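Enoyl-[acyl-carrier-protein] reductase [FMN] (Thermotoga maritima, PDB 5GVJ) probably reduces enoyl-acyl-carrier-protein substrates with NADH in bacterial fatty-acid synthesis, using FMN as its flavin cofactor. Local coordinates at residues V3-R6 / V7-L10; A120-S123 / L124-V128. The protein carries 1 engineered substitution. One frame throughout, in Å; residues are numbered along the deposited sequence.

How the interactions relate
Both interactions are helix starts, with a hydroxyl at the N-cap and an arginine near an acid, well defined in interaction 1 but doubtful in detail in interaction 2, and both are partly buried. They lie apart, their nearest atoms about 12 Å from each other, and hold different elements: interaction 1 opens helix 6-11 close to the N-terminus, interaction 2 opens helix 122-130 within a beta-alpha-beta unit of the barrel. At 3-10 the threonine cap is buried, while R4 and D9 pair at the exposed surface. At 120-128 the serine cap and D122 are buried, and R126 folds back over the helix start. Each also touches the second subunit: T5 meets Y311 of that subunit, and 121-123 meet its I217 and R218.

Interaction 1: V3-R6 / V7-L10; sequences VRTR and VTDL
R4 and D9 form a salt bridge across the start of helix 6-11, and R4 NE lies 2.9 Å from D9 OD1. The nitrogen meets the syn lone pair of that oxygen, the side facing OD2, and OD1 is tilted a little out of the guanidinium plane. A weak bond from R4 NH2 to the same OD1 (3.1 Å) adds a second hold. The two flat groups are turned 71° apart, so the carboxylate does not lie flush against the guanidinium; OD1 takes the closer bonds at its edge and OD2 only a weak one, from NE. R4 reaches this place because CG is anti to the backbone N (chi1 -172°) and the chain stays extended as far as NE.

Capping bonds form the second group. T5 is the N-cap: its OG1 accepts from V7 N at 2.9 Å, and more weakly from T8 N at 3.4 Å. OG1 sits between the backbone N and the carbonyl carbon of T5, which turns it toward these amides. It also has a hydrogen bond with E188 O.

Backbone bonds complete the first turn. D9 N donates to T5 O at 3.1 Å, nearly in line with the C=O bond (161° at the oxygen), and L10 N donates to R6 O at 2.8 Å. T8 OG1 lies 3.0 Å from T5 O.

Around this turn, R6 makes a salt bridge to E188 and a hydrogen bond to N164 O, while its side chain and that of V7 touch P166. V3 packs on M179 and T5 on F183 of helix 176-185, V3 and T8 meet the loop at P16 ahead of strand 17-18, and Y311 of the second subunit packs on T5.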
loop_
_atom_site.group_PDB
_atom_site.type_symbol
_atom_site.label_atom_id
_atom_site.label_comp_id
_atom_site.label_asym_id
_atom_site.label_seq_id
_atom_site.Cartn_x
_atom_site.Cartn_y
_atom_site.Cartn_z
ATOM N N VAL A 3 5.236 -20.027 -11.802
ATOM C CA VAL A 3 5.000 -20.269 -10.388
ATOM C C VAL A 3 3.591 -20.825 -10.240
ATOM O O VAL A 3 2.678 -20.443 -10.979
ATOM C CB VAL A 3 5.220 -18.990 -9.547
ATOM C CG1 VAL A 3 6.161 -18.033 -10.270
ATOM C CG2 VAL A 3 3.919 -18.303 -9.162
ATOM N N ARG A 4 3.433 -21.769 -9.327
ATOM C CA ARG A 4 2.161 -22.432 -9.093
ATOM C C ARG A 4 1.612 -21.974 -7.751
ATOM O O ARG A 4 2.359 -21.881 -6.778
ATOM C CB ARG A 4 2.346 -23.950 -9.112
ATOM C CG ARG A 4 1.061 -24.735 -9.063
ATOM C CD ARG A 4 1.335 -26.235 -9.124
ATOM N NE ARG A 4 0.093 -26.998 -9.022
ATOM C CZ ARG A 4 -0.015 -28.292 -9.297
ATOM N NH1 ARG A 4 1.053 -28.980 -9.687
ATOM N NH2 ARG A 4 -1.191 -28.893 -9.190
ATOM N N THR A 5 0.323 -21.638 -7.699
ATOM C CA THR A 5 -0.303 -21.234 -6.440
ATOM C C THR A 5 -1.677 -21.876 -6.344
ATOM O O THR A 5 -2.180 -22.456 -7.308
ATOM C CB THR A 5 -0.455 -19.715 -6.310
ATOM O OG1 THR A 5 -1.588 -19.278 -7.070
ATOM C CG2 THR A 5 0.801 -18.972 -6.815
ATOM N N ARG A 6 -2.312 -21.747 -5.171
ATOM C CA ARG A 6 -3.696 -22.210 -5.072
ATOM C C ARG A 6 -4.585 -21.560 -6.129
ATOM O O ARG A 6 -5.588 -22.155 -6.547
ATOM C CB ARG A 6 -4.263 -21.932 -3.683
ATOM C CG ARG A 6 -3.611 -22.734 -2.567
ATOM C CD ARG A 6 -3.855 -22.050 -1.208
ATOM N NE ARG A 6 -5.181 -22.270 -0.704
ATOM C CZ ARG A 6 -5.827 -21.471 0.140
ATOM N NH1 ARG A 6 -5.304 -20.322 0.579
ATOM N NH2 ARG A 6 -7.031 -21.832 0.524
ATOM N N VAL A 7 -4.245 -20.347 -6.571
ATOM C CA VAL A 7 -5.121 -19.667 -7.524
ATOM C C VAL A 7 -4.960 -20.259 -8.915
ATOM O O VAL A 7 -5.947 -20.462 -9.630
ATOM C CB VAL A 7 -4.873 -18.146 -7.518
ATOM C CG1 VAL A 7 -5.638 -17.483 -8.665
ATOM C CG2 VAL A 7 -5.304 -17.556 -6.178
ATOM N N THR A 8 -3.727 -20.559 -9.337
ATOM C CA THR A 8 -3.602 -21.199 -10.647
ATOM C C THR A 8 -4.248 -22.585 -10.644
ATOM O O THR A 8 -4.802 -23.017 -11.663
ATOM C CB THR A 8 -2.133 -21.281 -11.084
ATOM O OG1 THR A 8 -1.391 -22.133 -10.202
ATOM C CG2 THR A 8 -1.510 -19.904 -11.094
ATOM N N ASP A 9 -4.221 -23.277 -9.501
ATOM C CA ASP A 9 -4.917 -24.556 -9.398
ATOM C C ASP A 9 -6.424 -24.361 -9.442
ATOM O O ASP A 9 -7.128 -25.051 -10.188
ATOM C CB ASP A 9 -4.517 -25.270 -8.111
ATOM C CG ASP A 9 -3.106 -25.785 -8.158
ATOM O OD1 ASP A 9 -2.665 -26.179 -9.256
ATOM O OD2 ASP A 9 -2.448 -25.803 -7.094
ATOM N N LEU A 10 -6.937 -23.425 -8.641
ATOM C CA LEU A 10 -8.371 -23.170 -8.600
ATOM C C LEU A 10 -8.901 -22.793 -9.972
ATOM O O LEU A 10 -9.935 -23.303 -10.417
ATOM C CB LEU A 10 -8.667 -22.052 -7.609
ATOM C CG LEU A 10 -10.111 -21.576 -7.510
ATOM C CD1 LEU A 10 -10.982 -22.678 -6.910
ATOM C CD2 LEU A 10 -10.169 -20.309 -6.649
#

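Interaction 2: A120-S123 / L124-V128; sequences ASDS and LARMV
Helix 122-130 starts just after S121, and in its first turns R126 N donates to D122 O at 3.1 Å, M127 N donates to S123 O at 3.0 Å, and a weaker bond joins A125 N to S121 O. S121 is the N-cap: its OG accepts from L124 N at 3.0 Å, with 154° at the hydrogen. A chi1 of 66° sets OG between the backbone N and the carbonyl carbon, facing that amide, and brings it alongside L124 CB at 3.1 Å. An alanine in place of S121 would remove this acceptor, and L124 N would probably be left without its capping partner at the helix start.

The helix is the crossover of a beta-alpha-beta unit, strand 114-119 to strand 136-139, in a TIM-barrel-type domain; L124 and A125 rest on V119, and A125 also touches V159 of helix 152-162. R126 bends back at chi3 (-79°), which puts one face of its guanidinium against D122 O, 3.9 Å above the plane and over its centre. Its NH1 and D122 OD2 are modelled too close together, so the salt bridge between them is uncertain in detail. S162 OG is hydrogen-bonded to D122 OD1 and, weakly, to R126 NH1. M127 curls likewise over the end of the first turn, with CG at 3.1 Å and CE at 3.8 Å from S123 O.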
loop_
_atom_site.group_PDB
_atom_site.type_symbol
_atom_site.label_atom_id
_atom_site.label_comp_id
_atom_site.label_asym_id
_atom_site.label_seq_id
_atom_site.Cartn_x
_atom_site.Cartn_y
_atom_site.Cartn_z
ATOM N N ALA A 120 -13.133 -4.501 -0.246
ATOM C CA ALA A 120 -12.257 -3.465 0.281
ATOM C C ALA A 120 -12.233 -3.504 1.799
ATOM O O ALA A 120 -11.732 -2.569 2.442
ATOM C CB ALA A 120 -12.690 -2.086 -0.233
ATOM N N SER A 121 -12.752 -4.573 2.391
ATOM C CA SER A 121 -12.795 -4.650 3.835
ATOM C C SER A 121 -12.541 -6.077 4.280
ATOM O O SER A 121 -12.744 -7.042 3.541
ATOM C CB SER A 121 -14.138 -4.163 4.391
ATOM O OG SER A 121 -15.183 -5.035 3.989
ATOM N N ASP A 122 -12.100 -6.175 5.526
ATOM C CA ASP A 122 -11.910 -7.450 6.188
ATOM C C ASP A 122 -13.248 -8.123 6.484
ATOM O O ASP A 122 -13.390 -9.344 6.339
ATOM C CB ASP A 122 -11.128 -7.191 7.472
ATOM C CG ASP A 122 -10.828 -8.437 8.215
ATOM O OD1 ASP A 122 -10.417 -9.422 7.568
ATOM O OD2 ASP A 122 -10.991 -8.433 9.453
ATOM N N SER A 123 -14.238 -7.338 6.908
ATOM C CA SER A 123 -15.536 -7.904 7.260
ATOM C C SER A 123 -16.233 -8.477 6.031
ATOM O O SER A 123 -16.780 -9.584 6.077
ATOM C CB SER A 123 -16.407 -6.841 7.926
ATOM O OG SER A 123 -16.580 -5.735 7.055
ATOM N N LEU A 124 -16.224 -7.740 4.916
ATOM C CA LEU A 124 -16.861 -8.267 3.711
ATOM C C LEU A 124 -16.185 -9.551 3.257
ATOM O O LEU A 124 -16.864 -10.512 2.872
ATOM C CB LEU A 124 -16.858 -7.227 2.585
ATOM C CG LEU A 124 -17.539 -7.687 1.291
ATOM C CD1 LEU A 124 -18.982 -8.114 1.547
ATOM C CD2 LEU A 124 -17.495 -6.622 0.193
ATOM N N ALA A 125 -14.851 -9.595 3.311
ATOM C CA ALA A 125 -14.143 -10.817 2.939
ATOM C C ALA A 125 -14.641 -12.007 3.746
ATOM O O ALA A 125 -14.950 -13.066 3.186
ATOM C CB ALA A 125 -12.635 -10.639 3.120
ATOM N N ARG A 126 -14.723 -11.864 5.069
ATOM C CA ARG A 126 -15.197 -12.989 5.868
ATOM C C ARG A 126 -16.640 -13.347 5.531
ATOM O O ARG A 126 -17.003 -14.526 5.513
ATOM C CB ARG A 126 -15.061 -12.698 7.360
ATOM C CG ARG A 126 -13.664 -12.420 7.820
ATOM C CD ARG A 126 -13.654 -12.466 9.327
ATOM N NE ARG A 126 -14.189 -11.219 9.850
ATOM C CZ ARG A 126 -13.448 -10.169 10.180
ATOM N NH1 ARG A 126 -12.127 -10.236 10.086
ATOM N NH2 ARG A 126 -14.035 -9.065 10.635
ATOM N N MET A 127 -17.473 -12.342 5.255
ATOM C CA MET A 127 -18.866 -12.610 4.896
ATOM C C MET A 127 -18.969 -13.429 3.612
ATOM O O MET A 127 -19.718 -14.413 3.548
ATOM C CB MET A 127 -19.625 -11.291 4.754
ATOM C CG MET A 127 -19.738 -10.508 6.065
ATOM S SD MET A 127 -20.904 -9.129 5.972
ATOM C CE MET A 127 -20.026 -7.901 5.027
ATOM N N VAL A 128 -18.225 -13.044 2.571
ATOM C CA VAL A 128 -18.369 -13.753 1.302
ATOM C C VAL A 128 -17.725 -15.135 1.377
ATOM O O VAL A 128 -18.207 -16.084 0.742
ATOM C CB VAL A 128 -17.813 -12.916 0.132
ATOM C CG1 VAL A 128 -18.553 -11.585 0.018
ATOM C CG2 VAL A 128 -16.331 -12.675 0.290
#